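Local coordinates for uncharacterized protein MJ0690 (Methanocaldococcus jannaschii, PDB 3K32) that is of unknown function but is predicted to be a subunit of a tRNA methyltransferase, with an alpha/beta fold of the HUP class, at residues Ile36-Gly41 against Lys61-Asp66; Gly41-Tyr46 against Glu170-His175; Glu50-Ile55 against Thr194-Leu199; Leu105-Arg110 against Tyr134-Met139. All coordinates share one frame; numbering follows the deposited sequence.

Contact 1 (Ile36-Gly41 against Lys61-Asp66); sequences ITINFG and KVITLD
The Phe40 ring carries CG2 of Ile38 over one face, 3.4 Å above the plane and offset toward the rim, while the backbone O of Asp66 lies at the edge, 3.4 Å from Phe40 CD2. CB of Leu65 meets the same ring obliquely. The second flat group, the Asn39 amide, receives the N-H of Gly41 from above its carbonyl plane (Asn39 OD1 to Gly41 N, 3.0 Å), an Asx turn just where the strand ends; its ND2 is bound to Ile43 O. The two strands run parallel and share four backbone bonds, the shortest being Asn39 N to Ile63 O and Leu65 N to Asn39 O, both 2.7 Å. With CG1 of Ile38 anti to the carbonyl carbon (chi1 -63°), CD1 of Ile38 comes within 4.0 Å of Leu65 CD2. An alanine here would remove CG1 with both methyls, CG2 over the Phe40 ring and CD1 against Leu65, and would probably loosen the seating of both. This is the parallel pairing of a beta-alpha-beta crossover through helix 47-56. Helix 84-98 covers the face bearing Ile38 and Ile63, helix 68-80 touches Phe40, and strand 8-12 pairs with the other edge of strand 32-39.

Contact 2 (Gly41-Tyr46 against Glu170-His175); sequences GVIPSY and EAEIRH
OE2 of Glu172 is gripped by the loop backbone: Ile43 N donates to the anti lone pair of Glu172 OE2 (3.0 Å, N-H...O 148°), and Val42 N adds a weak bond to Glu172 OE2 at 3.1 Å. Beside them, Ile43 CG2 stands almost squarely over the centre of the His175 ring, 3.5 Å from its centroid and 6° off the normal, a CH-pi contact; Val42 CG1 comes to 3.4 Å from His175 ND1. Toward the Ser45 end of the loop, Ser45 CB rests on Ala171 CB at 3.6 Å. The whole contact ties the loop at the C-terminal end of strand 32-39, part of the parallel sheet, to helix 169-180. Glu172 reaches it with CG anti to the carbonyl carbon (chi1 -69°) and the chain extended beyond, and its OE1 takes the N-H of Phe40. A glutamine here would replace one acceptor oxygen by an amide nitrogen and would probably lose part of this grip. An inverse gamma turn is centred on Pro44, with a weak Ser45 N to Ile43 O bond. Further out, Ser167 OG binds Ser45 O.

Contact 3 (Glu50-Ile55 against Thr194-Leu199); sequences EETAKI and TRVVGL
Ile55 has CG1 anti to the carbonyl carbon (chi1 -66°) and is extended beyond it (chi2 173°), which sends CD1 across to the strand and leaves CG2, anti to the backbone N, as a second point of touch. CD1 of Ile55 settles 3.6 Å from Val197 O, with Val196 O a little farther, and CG2 of Ile55 lies 4.0 Å from Gly198 CA. This branched chain thus meets the strand mainly along its backbone. Thr52, one turn earlier in the helix, has OG1 anti to its carbonyl carbon (chi1 -54°), so that its two branches divide the work. The methyl CG2 of Thr52 comes to 4.2 Å from Val196 CB, the two side chains crossing at about a right angle. The hydroxyl OG1 of Thr52, also bonded to Leu48 O, reaches a water 3.0 Å away, and that water accepts the N-H of Val196 at 3.1 Å. Between the two segments no direct hydrogen bond forms, and this water supplies the polar link. Leu199 closes the far end, its CD1 3.8 Å from Ile55 O. Val196 and Thr52 also touch Ser20 of helix 17-28. Strand 193-199 pairs antiparallel with strand 154-159 in a small two-stranded sheet, and Val197 and Gly198 together face Ile155 as a classic beta bulge beside the helix of the beta-alpha-beta unit.

Contact 4 (Leu105-Arg110 against Tyr134-Met139); sequences LADGTR and YITPLM
Strands 104-106 and 133-135, the two strands of a beta-alpha-beta unit connected through helix 120-130, lie side by side in the parallel sheet. The ladder is short: Ile135 N donates to Leu105 O over 2.9 Å, nearly along the C=O axis, and Asp107 N to Ile135 O follows as a weak bond of 3.5 Å. Beyond it the Asp107 carboxylate organises the turn. CG occupies the crowded position between the backbone N and the carbonyl carbon (chi1 70°), which lets OD2 of Asp107 take a very short bond of 2.5 Å from Tyr134 OH, the hydroxyl meeting OD2 from above the carboxylate plane; OD2 lies at the tyrosine ring edge, and the carboxylate and ring planes stand 89° apart. His91 NE2 binds the same oxygen. OD1 of Asp107 is met from above the carboxylate plane by Thr109 N at 3.0 Å, an Asx turn. Arg110 grips Gly108 O side-on, with NE at 3.1 Å and NH2 at 3.3 Å, while NH1 forms a salt bridge with Asp113. Leu138 packs against this backbone, its CB 3.3 Å from Thr109 O and its CD1 3.4 Å from Gly108 O. A glycerol, probably from the crystallisation liquor, lies beside Arg110. Helix 17-28 covers Ala106, Ile135 and Pro137 through Leu26, helix 84-98 touches Leu105 and Tyr134, strand 8-12 pairs with Ala106, and the second subunit bonds to the backbone of Thr136.

Contacts 1 and 4 reach the same five-stranded parallel sheet, taking in its two outermost strands, with centres about 19 Å apart and no touch between them. Contact 2 grows directly out of contact 1: they share Gly41, and their centres lie about 10 Å apart. Contact 3 uses the helix that connects the two strands of contact 1. Contacts 3 and 4 are about 11 Å apart at their nearest atoms, yet both touch helix 17-28, which with the loop just before it carries the SGGKDS sequence, consistent with a PP-loop-type nucleotide site. The glycerol beside Arg110 in contact 4 probably comes from the crystallisation liquor, though such molecules often mark pockets.

Contact 1 (Ile36-Gly41 against Lys61-Asp66)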
# COMPACT_ATOMS: atom_id res chain seq x y z
N ILE B 36 -18.58 -4.00 0.66
CA ILE B 36 -19.31 -5.09 0.04
C ILE B 36 -18.68 -6.48 0.30
O ILE B 36 -17.45 -6.67 0.30
CB ILE B 36 -19.49 -4.84 -1.47
CG1 ILE B 36 -18.18 -5.06 -2.19
CG2 ILE B 36 -20.02 -3.43 -1.74
CD1 ILE B 36 -18.09 -6.45 -2.75
N THR B 37 -19.55 -7.45 0.55
CA THR B 37 -19.15 -8.82 0.81
C THR B 37 -19.84 -9.73 -0.21
O THR B 37 -21.06 -9.73 -0.32
CB THR B 37 -19.59 -9.26 2.23
OG1 THR B 37 -19.09 -8.35 3.20
CG2 THR B 37 -19.07 -10.65 2.55
N ILE B 38 -19.05 -10.49 -0.95
CA ILE B 38 -19.58 -11.46 -1.88
C ILE B 38 -20.30 -12.58 -1.15
O ILE B 38 -19.85 -13.04 -0.10
CB ILE B 38 -18.46 -12.10 -2.73
CG1 ILE B 38 -17.77 -11.04 -3.59
CG2 ILE B 38 -19.00 -13.26 -3.57
CD1 ILE B 38 -18.71 -10.01 -4.17
N ASN B 39 -21.43 -13.00 -1.72
CA ASN B 39 -22.09 -14.26 -1.35
C ASN B 39 -22.40 -15.12 -2.58
O ASN B 39 -22.74 -14.60 -3.65
CB ASN B 39 -23.38 -14.00 -0.56
CG ASN B 39 -23.92 -15.27 0.04
OD1 ASN B 39 -24.99 -15.75 -0.33
ND2 ASN B 39 -23.15 -15.86 0.95
N PHE B 40 -22.29 -16.43 -2.44
CA PHE B 40 -22.48 -17.30 -3.60
C PHE B 40 -23.72 -18.17 -3.46
O PHE B 40 -23.89 -19.12 -4.22
CB PHE B 40 -21.27 -18.21 -3.82
CG PHE B 40 -20.00 -17.48 -4.15
CD1 PHE B 40 -19.07 -17.19 -3.16
CD2 PHE B 40 -19.71 -17.12 -5.46
CE1 PHE B 40 -17.87 -16.54 -3.45
CE2 PHE B 40 -18.50 -16.46 -5.78
CZ PHE B 40 -17.59 -16.17 -4.77
N GLY B 41 -24.57 -17.85 -2.48
CA GLY B 41 -25.81 -18.57 -2.25
C GLY B 41 -25.68 -19.93 -1.56
O GLY B 41 -26.67 -20.63 -1.40
N LYS B 61 -23.31 -3.84 2.01
CA LYS B 61 -24.15 -4.50 1.03
C LYS B 61 -23.59 -5.89 0.76
O LYS B 61 -22.37 -6.07 0.74
CB LYS B 61 -24.16 -3.67 -0.25
CG LYS B 61 -25.05 -4.20 -1.37
CD LYS B 61 -25.71 -3.04 -2.10
CE LYS B 61 -25.41 -3.04 -3.58
NZ LYS B 61 -23.98 -2.75 -3.85
N VAL B 62 -24.45 -6.88 0.58
CA VAL B 62 -23.96 -8.15 0.09
C VAL B 62 -24.36 -8.37 -1.36
O VAL B 62 -25.49 -8.16 -1.75
CB VAL B 62 -24.33 -9.38 0.97
CG1 VAL B 62 -24.81 -8.97 2.37
CG2 VAL B 62 -25.32 -10.29 0.27
N ILE B 63 -23.38 -8.78 -2.16
CA ILE B 63 -23.56 -9.03 -3.56
C ILE B 63 -23.54 -10.54 -3.83
O ILE B 63 -22.57 -11.24 -3.49
CB ILE B 63 -22.42 -8.38 -4.32
CG1 ILE B 63 -22.49 -6.87 -4.10
CG2 ILE B 63 -22.46 -8.75 -5.80
CD1 ILE B 63 -21.59 -6.09 -4.99
N THR B 64 -24.61 -11.04 -4.43
CA THR B 64 -24.72 -12.46 -4.68
C THR B 64 -24.20 -12.82 -6.07
O THR B 64 -24.64 -12.25 -7.07
CB THR B 64 -26.17 -12.93 -4.50
OG1 THR B 64 -26.64 -12.48 -3.22
CG2 THR B 64 -26.27 -14.44 -4.58
N LEU B 65 -23.24 -13.75 -6.13
CA LEU B 65 -22.65 -14.18 -7.39
C LEU B 65 -22.99 -15.64 -7.68
O LEU B 65 -23.44 -16.35 -6.79
CB LEU B 65 -21.13 -13.96 -7.37
CG LEU B 65 -20.68 -12.61 -7.96
CD1 LEU B 65 -21.70 -11.51 -7.79
CD2 LEU B 65 -19.33 -12.19 -7.42
N ASP B 66 -22.77 -16.06 -8.92
CA ASP B 66 -23.07 -17.44 -9.32
C ASP B 66 -22.26 -18.46 -8.51
O ASP B 66 -21.03 -18.34 -8.37
CB ASP B 66 -22.84 -17.61 -10.83
CG ASP B 66 -23.40 -18.93 -11.37
OD1 ASP B 66 -23.10 -20.02 -10.82
OD2 ASP B 66 -24.15 -18.87 -12.37

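Contact 2 (Gly41-Tyr46 against Glu170-His175)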
# COMPACT_ATOMS: atom_id res chain seq x y z
N GLY B 41 -24.57 -17.85 -2.48
CA GLY B 41 -25.81 -18.57 -2.25
C GLY B 41 -25.68 -19.93 -1.56
O GLY B 41 -26.67 -20.63 -1.40
N VAL B 42 -24.47 -20.29 -1.17
CA VAL B 42 -24.22 -21.53 -0.44
C VAL B 42 -24.69 -21.39 1.01
O VAL B 42 -25.66 -22.03 1.41
CB VAL B 42 -22.72 -21.92 -0.47
CG1 VAL B 42 -22.46 -23.11 0.43
CG2 VAL B 42 -22.27 -22.24 -1.89
N ILE B 43 -23.99 -20.56 1.79
CA ILE B 43 -24.38 -20.24 3.16
C ILE B 43 -24.21 -18.75 3.50
O ILE B 43 -23.44 -18.03 2.85
CB ILE B 43 -23.64 -21.13 4.22
CG1 ILE B 43 -22.12 -20.94 4.14
CG2 ILE B 43 -24.00 -22.60 4.04
CD1 ILE B 43 -21.33 -21.77 5.19
N PRO B 44 -24.93 -18.27 4.52
CA PRO B 44 -24.89 -16.85 4.88
C PRO B 44 -23.63 -16.44 5.65
O PRO B 44 -23.71 -15.77 6.67
CB PRO B 44 -26.14 -16.68 5.76
CG PRO B 44 -26.34 -18.03 6.36
CD PRO B 44 -25.96 -19.01 5.28
N SER B 45 -22.47 -16.83 5.13
CA SER B 45 -21.21 -16.56 5.81
C SER B 45 -20.87 -15.06 5.93
O SER B 45 -19.85 -14.71 6.53
CB SER B 45 -20.06 -17.32 5.12
OG SER B 45 -19.80 -16.81 3.81
N TYR B 46 -21.72 -14.19 5.39
CA TYR B 46 -21.43 -12.76 5.41
C TYR B 46 -21.86 -12.09 6.71
O TYR B 46 -21.62 -10.91 6.92
CB TYR B 46 -22.15 -12.07 4.26
CG TYR B 46 -23.62 -12.35 4.27
CD1 TYR B 46 -24.50 -11.54 4.97
CD2 TYR B 46 -24.13 -13.46 3.60
CE1 TYR B 46 -25.85 -11.80 5.00
CE2 TYR B 46 -25.48 -13.73 3.62
CZ TYR B 46 -26.33 -12.90 4.32
OH TYR B 46 -27.68 -13.17 4.33
N GLU B 170 -13.52 -18.47 1.87
CA GLU B 170 -13.26 -19.69 2.61
C GLU B 170 -14.54 -20.46 3.02
O GLU B 170 -14.81 -21.54 2.49
CB GLU B 170 -12.42 -19.36 3.83
CG GLU B 170 -11.27 -20.32 4.07
CD GLU B 170 -10.08 -19.65 4.74
OE1 GLU B 170 -9.22 -19.09 4.02
OE2 GLU B 170 -10.00 -19.71 5.99
N ALA B 171 -15.31 -19.91 3.94
CA ALA B 171 -16.46 -20.60 4.51
C ALA B 171 -17.33 -21.25 3.44
O ALA B 171 -17.67 -22.43 3.55
CB ALA B 171 -17.28 -19.66 5.36
N GLU B 172 -17.70 -20.47 2.42
CA GLU B 172 -18.57 -20.97 1.36
C GLU B 172 -17.88 -22.07 0.56
O GLU B 172 -18.52 -23.00 0.08
CB GLU B 172 -19.11 -19.85 0.45
CG GLU B 172 -20.11 -18.92 1.16
CD GLU B 172 -21.09 -18.20 0.23
OE1 GLU B 172 -20.70 -17.22 -0.44
OE2 GLU B 172 -22.28 -18.61 0.20
N ILE B 173 -16.56 -21.96 0.42
CA ILE B 173 -15.80 -22.99 -0.26
C ILE B 173 -15.75 -24.23 0.63
O ILE B 173 -16.04 -25.35 0.19
CB ILE B 173 -14.39 -22.52 -0.58
CG1 ILE B 173 -14.45 -21.25 -1.44
CG2 ILE B 173 -13.59 -23.63 -1.26
CD1 ILE B 173 -13.12 -20.78 -1.95
N ARG B 174 -15.40 -24.00 1.89
CA ARG B 174 -15.33 -25.04 2.89
C ARG B 174 -16.62 -25.85 2.86
O ARG B 174 -16.60 -27.09 2.87
CB ARG B 174 -15.13 -24.41 4.27
CG ARG B 174 -14.18 -25.15 5.19
CD ARG B 174 -13.67 -24.24 6.29
NE ARG B 174 -14.03 -24.72 7.63
CZ ARG B 174 -13.46 -24.31 8.76
NH1 ARG B 174 -12.49 -23.41 8.73
NH2 ARG B 174 -13.86 -24.80 9.93
N HIS B 175 -17.75 -25.15 2.79
CA HIS B 175 -19.04 -25.81 2.85
C HIS B 175 -19.26 -26.78 1.70
O HIS B 175 -19.71 -27.91 1.90
CB HIS B 175 -20.16 -24.79 2.88
CG HIS B 175 -21.44 -25.33 3.42
ND1 HIS B 175 -22.45 -25.79 2.60
CD2 HIS B 175 -21.87 -25.51 4.69
CE1 HIS B 175 -23.46 -26.21 3.35
NE2 HIS B 175 -23.13 -26.05 4.62

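Contact 3 (Glu50-Ile55 against Thr194-Leu199)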
# COMPACT_ATOMS: atom_id res chain seq x y z
N GLU B 50 -21.13 -7.98 8.23
CA GLU B 50 -22.26 -7.08 8.47
C GLU B 50 -22.16 -6.38 9.81
O GLU B 50 -22.17 -5.15 9.88
CB GLU B 50 -23.59 -7.84 8.40
CG GLU B 50 -24.28 -7.74 7.06
CD GLU B 50 -25.75 -8.15 7.11
OE1 GLU B 50 -26.02 -9.35 7.35
OE2 GLU B 50 -26.62 -7.27 6.90
N GLU B 51 -22.09 -7.18 10.87
CA GLU B 51 -21.95 -6.66 12.22
C GLU B 51 -20.77 -5.69 12.30
O GLU B 51 -20.88 -4.63 12.91
CB GLU B 51 -21.76 -7.82 13.20
CG GLU B 51 -22.87 -8.86 13.15
CD GLU B 51 -22.58 -10.09 14.00
OE1 GLU B 51 -21.45 -10.22 14.52
OE2 GLU B 51 -23.50 -10.94 14.16
N THR B 52 -19.66 -6.05 11.67
CA THR B 52 -18.46 -5.22 11.73
C THR B 52 -18.62 -3.86 11.06
O THR B 52 -18.12 -2.86 11.58
CB THR B 52 -17.24 -5.92 11.16
OG1 THR B 52 -17.07 -7.18 11.81
CG2 THR B 52 -16.01 -5.06 11.40
N ALA B 53 -19.32 -3.83 9.93
CA ALA B 53 -19.60 -2.58 9.24
C ALA B 53 -20.45 -1.66 10.12
O ALA B 53 -20.22 -0.45 10.17
CB ALA B 53 -20.30 -2.83 7.89
N LYS B 54 -21.44 -2.25 10.78
CA LYS B 54 -22.24 -1.49 11.73
C LYS B 54 -21.35 -0.84 12.79
O LYS B 54 -21.43 0.36 13.01
CB LYS B 54 -23.28 -2.39 12.40
CG LYS B 54 -24.49 -2.68 11.52
CD LYS B 54 -25.37 -1.45 11.31
CE LYS B 54 -25.98 -0.98 12.62
NZ LYS B 54 -27.30 -0.31 12.42
N ILE B 55 -20.47 -1.64 13.40
CA ILE B 55 -19.52 -1.15 14.41
C ILE B 55 -18.58 -0.05 13.87
O ILE B 55 -18.32 0.94 14.56
CB ILE B 55 -18.68 -2.31 14.99
CG1 ILE B 55 -19.57 -3.26 15.80
CG2 ILE B 55 -17.56 -1.79 15.88
CD1 ILE B 55 -18.85 -4.52 16.27
N THR B 194 -9.76 -13.24 14.66
CA THR B 194 -9.79 -12.12 15.59
C THR B 194 -10.97 -11.23 15.23
O THR B 194 -11.12 -10.83 14.08
CB THR B 194 -8.49 -11.31 15.56
OG1 THR B 194 -7.40 -12.14 15.97
CG2 THR B 194 -8.59 -10.12 16.50
N ARG B 195 -11.80 -10.95 16.22
CA ARG B 195 -12.98 -10.13 16.02
C ARG B 195 -12.71 -8.66 16.37
O ARG B 195 -12.20 -8.36 17.45
CB ARG B 195 -14.15 -10.67 16.85
CG ARG B 195 -15.47 -9.94 16.65
CD ARG B 195 -16.61 -10.64 17.38
NE ARG B 195 -16.72 -12.04 16.97
CZ ARG B 195 -17.57 -12.93 17.50
NH1 ARG B 195 -18.40 -12.56 18.46
NH2 ARG B 195 -17.59 -14.18 17.05
N VAL B 196 -13.02 -7.77 15.44
CA VAL B 196 -13.09 -6.36 15.76
C VAL B 196 -14.33 -6.18 16.61
O VAL B 196 -15.45 -6.32 16.12
CB VAL B 196 -13.23 -5.49 14.49
CG1 VAL B 196 -13.66 -4.08 14.86
CG2 VAL B 196 -11.93 -5.46 13.71
N VAL B 197 -14.13 -5.90 17.89
CA VAL B 197 -15.28 -5.69 18.75
C VAL B 197 -15.64 -4.20 18.91
O VAL B 197 -16.80 -3.85 19.12
CB VAL B 197 -15.12 -6.39 20.11
CG1 VAL B 197 -13.74 -6.15 20.68
CG2 VAL B 197 -16.21 -5.93 21.09
N GLY B 198 -14.66 -3.33 18.76
CA GLY B 198 -14.93 -1.91 18.88
C GLY B 198 -13.82 -1.03 18.38
O GLY B 198 -12.78 -1.52 17.90
N LEU B 199 -14.05 0.27 18.50
CA LEU B 199 -13.08 1.28 18.09
C LEU B 199 -12.37 1.90 19.27
O LEU B 199 -13.00 2.25 20.26
CB LEU B 199 -13.78 2.39 17.34
CG LEU B 199 -14.26 1.98 15.97
CD1 LEU B 199 -15.26 2.99 15.45
CD2 LEU B 199 -13.04 1.89 15.06
O HOH W 1 -14.73 -8.68 12.99

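Contact 4 (Leu105-Arg110 against Tyr134-Met139)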
# COMPACT_ATOMS: atom_id res chain seq x y z
N LEU B 105 -12.74 0.43 -7.18
CA LEU B 105 -12.78 -0.81 -6.42
C LEU B 105 -11.59 -0.88 -5.51
O LEU B 105 -10.46 -0.62 -5.92
CB LEU B 105 -12.72 -2.01 -7.37
CG LEU B 105 -14.01 -2.79 -7.58
CD1 LEU B 105 -15.20 -1.91 -7.26
CD2 LEU B 105 -14.08 -3.30 -9.00
N ALA B 106 -11.86 -1.26 -4.26
CA ALA B 106 -10.80 -1.45 -3.28
C ALA B 106 -10.95 -2.81 -2.61
O ALA B 106 -12.07 -3.35 -2.55
CB ALA B 106 -10.83 -0.34 -2.24
N ASP B 107 -9.84 -3.36 -2.11
CA ASP B 107 -9.91 -4.56 -1.29
C ASP B 107 -8.85 -4.54 -0.21
O ASP B 107 -8.20 -3.52 -0.00
CB ASP B 107 -9.79 -5.82 -2.16
CG ASP B 107 -8.39 -5.99 -2.74
OD1 ASP B 107 -7.43 -5.44 -2.16
OD2 ASP B 107 -8.26 -6.69 -3.77
N GLY B 108 -8.66 -5.67 0.47
CA GLY B 108 -7.83 -5.75 1.67
C GLY B 108 -6.55 -6.53 1.49
O GLY B 108 -5.94 -6.99 2.47
N THR B 109 -6.13 -6.67 0.24
CA THR B 109 -4.85 -7.27 -0.11
C THR B 109 -3.66 -6.52 0.51
O THR B 109 -3.66 -5.29 0.60
CB THR B 109 -4.68 -7.33 -1.62
OG1 THR B 109 -5.74 -8.12 -2.16
CG2 THR B 109 -3.35 -8.01 -1.95
N ARG B 110 -2.65 -7.26 0.93
CA ARG B 110 -1.60 -6.65 1.72
C ARG B 110 -0.23 -7.20 1.34
O ARG B 110 -0.13 -8.26 0.74
CB ARG B 110 -1.90 -6.85 3.20
CG ARG B 110 -2.00 -8.31 3.59
CD ARG B 110 -2.81 -8.54 4.87
NE ARG B 110 -4.23 -8.54 4.58
CZ ARG B 110 -5.07 -9.50 4.93
NH1 ARG B 110 -4.65 -10.54 5.62
NH2 ARG B 110 -6.36 -9.41 4.60
N TYR B 134 -8.38 0.64 -9.27
CA TYR B 134 -8.20 -0.41 -8.28
C TYR B 134 -7.22 0.07 -7.18
O TYR B 134 -6.09 0.47 -7.48
CB TYR B 134 -7.64 -1.65 -8.98
CG TYR B 134 -7.42 -2.85 -8.09
CD1 TYR B 134 -8.47 -3.41 -7.35
CD2 TYR B 134 -6.18 -3.46 -8.01
CE1 TYR B 134 -8.27 -4.52 -6.56
CE2 TYR B 134 -5.97 -4.58 -7.21
CZ TYR B 134 -7.02 -5.10 -6.49
OH TYR B 134 -6.81 -6.19 -5.70
N ILE B 135 -7.66 0.05 -5.93
CA ILE B 135 -6.90 0.60 -4.81
C ILE B 135 -6.64 -0.41 -3.71
O ILE B 135 -7.56 -0.99 -3.18
CB ILE B 135 -7.62 1.78 -4.17
CG1 ILE B 135 -7.86 2.89 -5.21
CG2 ILE B 135 -6.83 2.26 -2.93
CD1 ILE B 135 -8.81 3.97 -4.75
N THR B 136 -5.37 -0.60 -3.35
CA THR B 136 -5.03 -1.56 -2.29
C THR B 136 -4.25 -0.88 -1.16
O THR B 136 -3.02 -0.90 -1.10
CB THR B 136 -4.30 -2.77 -2.86
OG1 THR B 136 -3.08 -2.34 -3.47
CG2 THR B 136 -5.18 -3.46 -3.93
N PRO B 137 -5.00 -0.27 -0.26
CA PRO B 137 -4.46 0.55 0.81
C PRO B 137 -3.36 -0.19 1.59
O PRO B 137 -2.38 0.42 1.98
CB PRO B 137 -5.68 0.81 1.68
CG PRO B 137 -6.81 0.68 0.78
CD PRO B 137 -6.46 -0.39 -0.18
N LEU B 138 -3.51 -1.49 1.79
CA LEU B 138 -2.60 -2.25 2.64
C LEU B 138 -1.35 -2.74 1.90
O LEU B 138 -0.40 -3.26 2.51
CB LEU B 138 -3.35 -3.43 3.27
CG LEU B 138 -4.71 -3.11 3.92
CD1 LEU B 138 -5.32 -4.36 4.55
CD2 LEU B 138 -4.62 -1.96 4.95
N MSE B 139 -1.33 -2.59 0.59
CA MSE B 139 -0.23 -3.17 -0.19
C MSE B 139 1.14 -2.72 0.33
O MSE B 139 2.10 -3.48 0.29
CB MSE B 139 -0.36 -2.89 -1.70
CG MSE B 139 0.55 -3.75 -2.55
SE MSE B 139 0.30 -5.70 -2.30
CE MSE B 139 -1.58 -5.78 -2.63